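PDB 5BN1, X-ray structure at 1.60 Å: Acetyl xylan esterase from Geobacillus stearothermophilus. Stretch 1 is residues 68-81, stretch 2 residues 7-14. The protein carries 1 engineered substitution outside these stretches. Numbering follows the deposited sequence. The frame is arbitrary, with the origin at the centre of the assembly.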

# COMPACT_ATOMS: atom_id res chain seq x y z
N ASP A 68 -11.97 7.19 -30.17
CA ASP A 68 -12.26 7.53 -28.83
C ASP A 68 -12.47 9.02 -28.63
O ASP A 68 -13.30 9.42 -27.78
CB ASP A 68 -11.11 7.07 -27.92
CG ASP A 68 -10.89 5.59 -27.99
OD1 ASP A 68 -11.85 4.81 -27.70
OD2 ASP A 68 -9.75 5.12 -28.26
N LEU A 69 -11.71 9.85 -29.31
CA LEU A 69 -11.96 11.31 -29.27
C LEU A 69 -13.37 11.65 -29.66
O LEU A 69 -14.03 12.36 -28.97
CB LEU A 69 -11.01 12.08 -30.12
CG LEU A 69 -9.53 12.01 -29.81
CD1 LEU A 69 -8.75 13.12 -30.46
CD2 LEU A 69 -9.21 12.06 -28.35
N LYS A 70 -13.82 11.01 -30.73
CA LYS A 70 -15.21 11.30 -31.17
C LYS A 70 -16.20 10.97 -30.12
O LYS A 70 -17.16 11.71 -29.90
CB LYS A 70 -15.53 10.56 -32.46
CG LYS A 70 -17.02 10.75 -32.90
CD LYS A 70 -17.16 9.97 -34.17
CE LYS A 70 -18.58 10.06 -34.73
NZ LYS A 70 -18.74 8.98 -35.78
N ALA A 71 -16.01 9.85 -29.41
CA ALA A 71 -17.00 9.38 -28.46
C ALA A 71 -17.13 10.33 -27.28
O ALA A 71 -18.18 10.34 -26.60
CB ALA A 71 -16.66 7.95 -28.04
N ARG A 72 -16.10 11.10 -26.95
CA ARG A 72 -16.06 12.01 -25.81
C ARG A 72 -16.01 13.47 -26.13
O ARG A 72 -15.83 14.32 -25.28
CB ARG A 72 -14.95 11.64 -24.80
CG ARG A 72 -13.52 11.82 -25.30
CD ARG A 72 -12.58 11.08 -24.38
NE ARG A 72 -11.18 11.21 -24.78
CZ ARG A 72 -10.34 12.18 -24.40
NH1 ARG A 72 -10.76 13.23 -23.65
NH2 ARG A 72 -9.07 12.24 -24.83
N TRP A 73 -16.17 13.81 -27.39
CA TRP A 73 -15.91 15.13 -27.89
C TRP A 73 -16.92 16.15 -27.27
O TRP A 73 -16.55 17.26 -26.92
CB TRP A 73 -16.00 15.19 -29.44
CG TRP A 73 -15.37 16.38 -29.98
CD1 TRP A 73 -15.96 17.54 -30.48
CD2 TRP A 73 -13.98 16.56 -30.17
NE1 TRP A 73 -15.00 18.39 -30.91
CE2 TRP A 73 -13.76 17.79 -30.80
CE3 TRP A 73 -12.84 15.73 -29.89
CZ2 TRP A 73 -12.53 18.25 -31.11
CZ3 TRP A 73 -11.64 16.17 -30.23
CH2 TRP A 73 -11.43 17.43 -30.81
N GLU A 74 -18.19 15.75 -27.18
CA GLU A 74 -19.15 16.71 -26.68
C GLU A 74 -18.84 17.11 -25.24
O GLU A 74 -18.85 18.30 -24.93
CB GLU A 74 -20.56 16.07 -26.72
CG GLU A 74 -21.70 16.99 -26.29
CD GLU A 74 -21.79 18.30 -27.04
OE1 GLU A 74 -22.05 19.31 -26.31
OE2 GLU A 74 -21.59 18.33 -28.31
N GLU A 75 -18.61 16.13 -24.40
CA GLU A 75 -18.34 16.39 -23.01
C GLU A 75 -16.97 17.00 -22.79
O GLU A 75 -16.77 17.92 -22.02
CB GLU A 75 -18.62 15.14 -22.23
CG GLU A 75 -18.00 14.94 -20.87
CD GLU A 75 -17.86 13.41 -20.62
OE1 GLU A 75 -16.86 12.75 -21.12
OE2 GLU A 75 -18.79 12.86 -19.96
N ASP A 76 -15.96 16.46 -23.48
CA ASP A 76 -14.58 16.88 -23.16
C ASP A 76 -14.00 18.00 -23.94
O ASP A 76 -12.98 18.62 -23.53
CB ASP A 76 -13.59 15.66 -23.27
CG ASP A 76 -13.78 14.65 -22.19
OD1 ASP A 76 -14.57 14.86 -21.19
OD2 ASP A 76 -13.16 13.55 -22.22
N VAL A 77 -14.67 18.43 -25.02
CA VAL A 77 -14.24 19.54 -25.78
C VAL A 77 -15.37 20.59 -25.81
O VAL A 77 -15.22 21.66 -25.27
CB VAL A 77 -13.79 19.19 -27.19
CG1 VAL A 77 -13.36 20.34 -27.98
CG2 VAL A 77 -12.62 18.15 -27.12
N ILE A 78 -16.44 20.24 -26.52
CA ILE A 78 -17.49 21.29 -26.76
C ILE A 78 -18.00 21.89 -25.50
O ILE A 78 -18.03 23.14 -25.41
CB ILE A 78 -18.66 20.67 -27.61
CG1 ILE A 78 -18.18 20.12 -28.93
CG2 ILE A 78 -19.69 21.82 -27.88
CD1 ILE A 78 -17.34 20.92 -29.75
N ALA A 79 -18.33 21.11 -24.52
CA ALA A 79 -18.96 21.56 -23.29
C ALA A 79 -17.97 22.38 -22.43
O ALA A 79 -18.41 23.09 -21.53
CB ALA A 79 -19.51 20.40 -22.56
N GLN A 80 -16.66 22.30 -22.70
CA GLN A 80 -15.63 23.12 -22.01
C GLN A 80 -15.50 24.51 -22.51
O GLN A 80 -14.74 25.33 -22.01
CB GLN A 80 -14.24 22.42 -22.14
CG GLN A 80 -14.27 21.00 -21.68
CD GLN A 80 -14.73 20.75 -20.24
OE1 GLN A 80 -14.38 21.49 -19.34
NE2 GLN A 80 -15.50 19.70 -20.03
N LYS A 81 -16.20 24.80 -23.60
CA LYS A 81 -16.14 26.09 -24.25
C LYS A 81 -14.78 26.66 -24.41
O LYS A 81 -14.49 27.78 -24.04
CB LYS A 81 -17.01 27.07 -23.44
CG LYS A 81 -18.42 26.57 -23.17
CD LYS A 81 -19.20 26.41 -24.48
CE LYS A 81 -20.69 26.05 -24.27
NZ LYS A 81 -21.25 27.17 -23.45
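Stretch 2 (7-14) EKLLFIGD

Stretch 2 runs as an extended strand from Lys8 toward Gly13, its phi/psi values in the beta region until Gly13 (166/-154). It packs against the helix that contains residues 68-78, with a closest axial approach of 9.8 Å and an angle of 155° between the N-to-C directions, so the two elements run nearly antiparallel. The CA pairing bears this out: Leu69 CA lies 7.5 Å from Gly13 CA, Val77 CA 7.6 Å from Leu10 CA, and Lys81 CA 7.9 Å from Lys8 CA. The alternation of a strand points the CA-to-CB bonds of Lys8, Leu10 and Ile12 toward stretch 1, while Leu9 and Phe11 make no contact with it.

Ile12 has the largest covered area, 105 of the 453 Å² buried in all. With chi1 and chi2 both t, it reaches four side chains on a little over two turns of the helix: its CG1 is 3.9 Å from Leu69 CD2, its CG2 4.0 Å from Trp73 CZ3, and its CD1 3.5 Å from Val77 CG2. The same CD1 sits over one face of the Arg72 guanidinium, 3.6 Å from Arg72 NH1, a group held by a salt bridge from Arg72 NH1 to Asp76 OD2 at 2.8 Å.

Leu10, with 61 Å² covered by stretch 1, lies farther along the helix. Its CD2 is 4.1 Å from Val77 CG2, and its CD1 is 3.7 Å from Gln80 CB and 3.4 Å from Asp76 O. That carbonyl finds no polar partner in the model, and lies where the helix has widened into a pi-type turn, marked by Ile78 N bonding to Trp73 O at 3.0 Å.

Lys8 supplies the polar end of the contact. Its NZ donates to Gln80 O at 2.8 Å, within the type I turn from Ile78 to Lys81. Water 1 adds a bridge, 2.7 Å from Lys8 NZ and 2.7 Å from Gln80 OE1.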

# COMPACT_ATOMS: atom_id res chain seq x y z
N GLU A 7 -7.85 33.80 -22.78
CA GLU A 7 -8.38 32.68 -23.67
C GLU A 7 -8.08 31.32 -23.09
O GLU A 7 -7.16 31.21 -22.27
CB GLU A 7 -7.82 32.68 -24.99
CG GLU A 7 -8.33 33.85 -25.86
CD GLU A 7 -7.55 34.09 -27.09
OE1 GLU A 7 -7.83 35.22 -27.54
OE2 GLU A 7 -6.56 33.46 -27.67
N LYS A 8 -8.98 30.37 -23.33
CA LYS A 8 -8.89 29.02 -22.83
C LYS A 8 -8.34 28.14 -23.96
O LYS A 8 -8.87 28.03 -25.05
CB LYS A 8 -10.17 28.46 -22.36
CG LYS A 8 -10.10 27.03 -21.92
CD LYS A 8 -11.44 26.40 -21.57
CE LYS A 8 -11.88 26.53 -20.20
NZ LYS A 8 -13.08 25.78 -19.82
N LEU A 9 -7.21 27.45 -23.68
CA LEU A 9 -6.53 26.57 -24.61
C LEU A 9 -6.69 25.19 -24.07
O LEU A 9 -6.30 24.91 -22.92
CB LEU A 9 -5.06 26.94 -24.72
CG LEU A 9 -4.08 25.90 -25.32
CD1 LEU A 9 -4.47 25.51 -26.75
CD2 LEU A 9 -2.72 26.53 -25.35
N LEU A 10 -7.29 24.28 -24.84
CA LEU A 10 -7.61 22.96 -24.43
C LEU A 10 -6.82 22.03 -25.30
O LEU A 10 -6.87 22.08 -26.53
CB LEU A 10 -9.10 22.64 -24.54
CG LEU A 10 -9.60 21.29 -24.14
CD1 LEU A 10 -11.06 21.42 -23.70
CD2 LEU A 10 -9.60 20.30 -25.29
N PHE A 11 -6.08 21.07 -24.69
CA PHE A 11 -5.29 20.05 -25.38
C PHE A 11 -6.02 18.75 -25.23
O PHE A 11 -6.52 18.35 -24.19
CB PHE A 11 -3.90 19.91 -24.74
CG PHE A 11 -2.98 21.05 -24.96
CD1 PHE A 11 -2.08 21.00 -25.96
CD2 PHE A 11 -2.93 22.12 -24.02
CE1 PHE A 11 -1.16 22.01 -26.19
CE2 PHE A 11 -1.99 23.11 -24.21
CZ PHE A 11 -1.12 23.09 -25.26
N ILE A 12 -6.06 18.03 -26.38
CA ILE A 12 -6.68 16.74 -26.42
C ILE A 12 -5.81 15.78 -27.27
O ILE A 12 -5.08 16.18 -28.18
CB ILE A 12 -8.17 16.74 -26.77
CG1 ILE A 12 -8.87 15.44 -26.38
CG2 ILE A 12 -8.33 17.14 -28.24
CD1 ILE A 12 -10.42 15.46 -26.41
N GLY A 13 -5.82 14.50 -26.87
CA GLY A 13 -5.03 13.52 -27.48
C GLY A 13 -4.98 12.27 -26.60
O GLY A 13 -5.88 11.96 -25.85
N ASP A 14 -3.86 11.53 -26.80
CA ASP A 14 -3.59 10.22 -26.14
C ASP A 14 -2.62 10.36 -24.96
O ASP A 14 -2.54 11.41 -24.39
CB ASP A 14 -3.16 9.27 -27.24
CG ASP A 14 -1.97 9.72 -27.97
OD1 ASP A 14 -1.12 10.45 -27.41
OD2 ASP A 14 -1.86 9.46 -29.18
O HOH W 1 -12.37 23.22 -19.17
O HOH W 2 -14.52 28.41 -21.00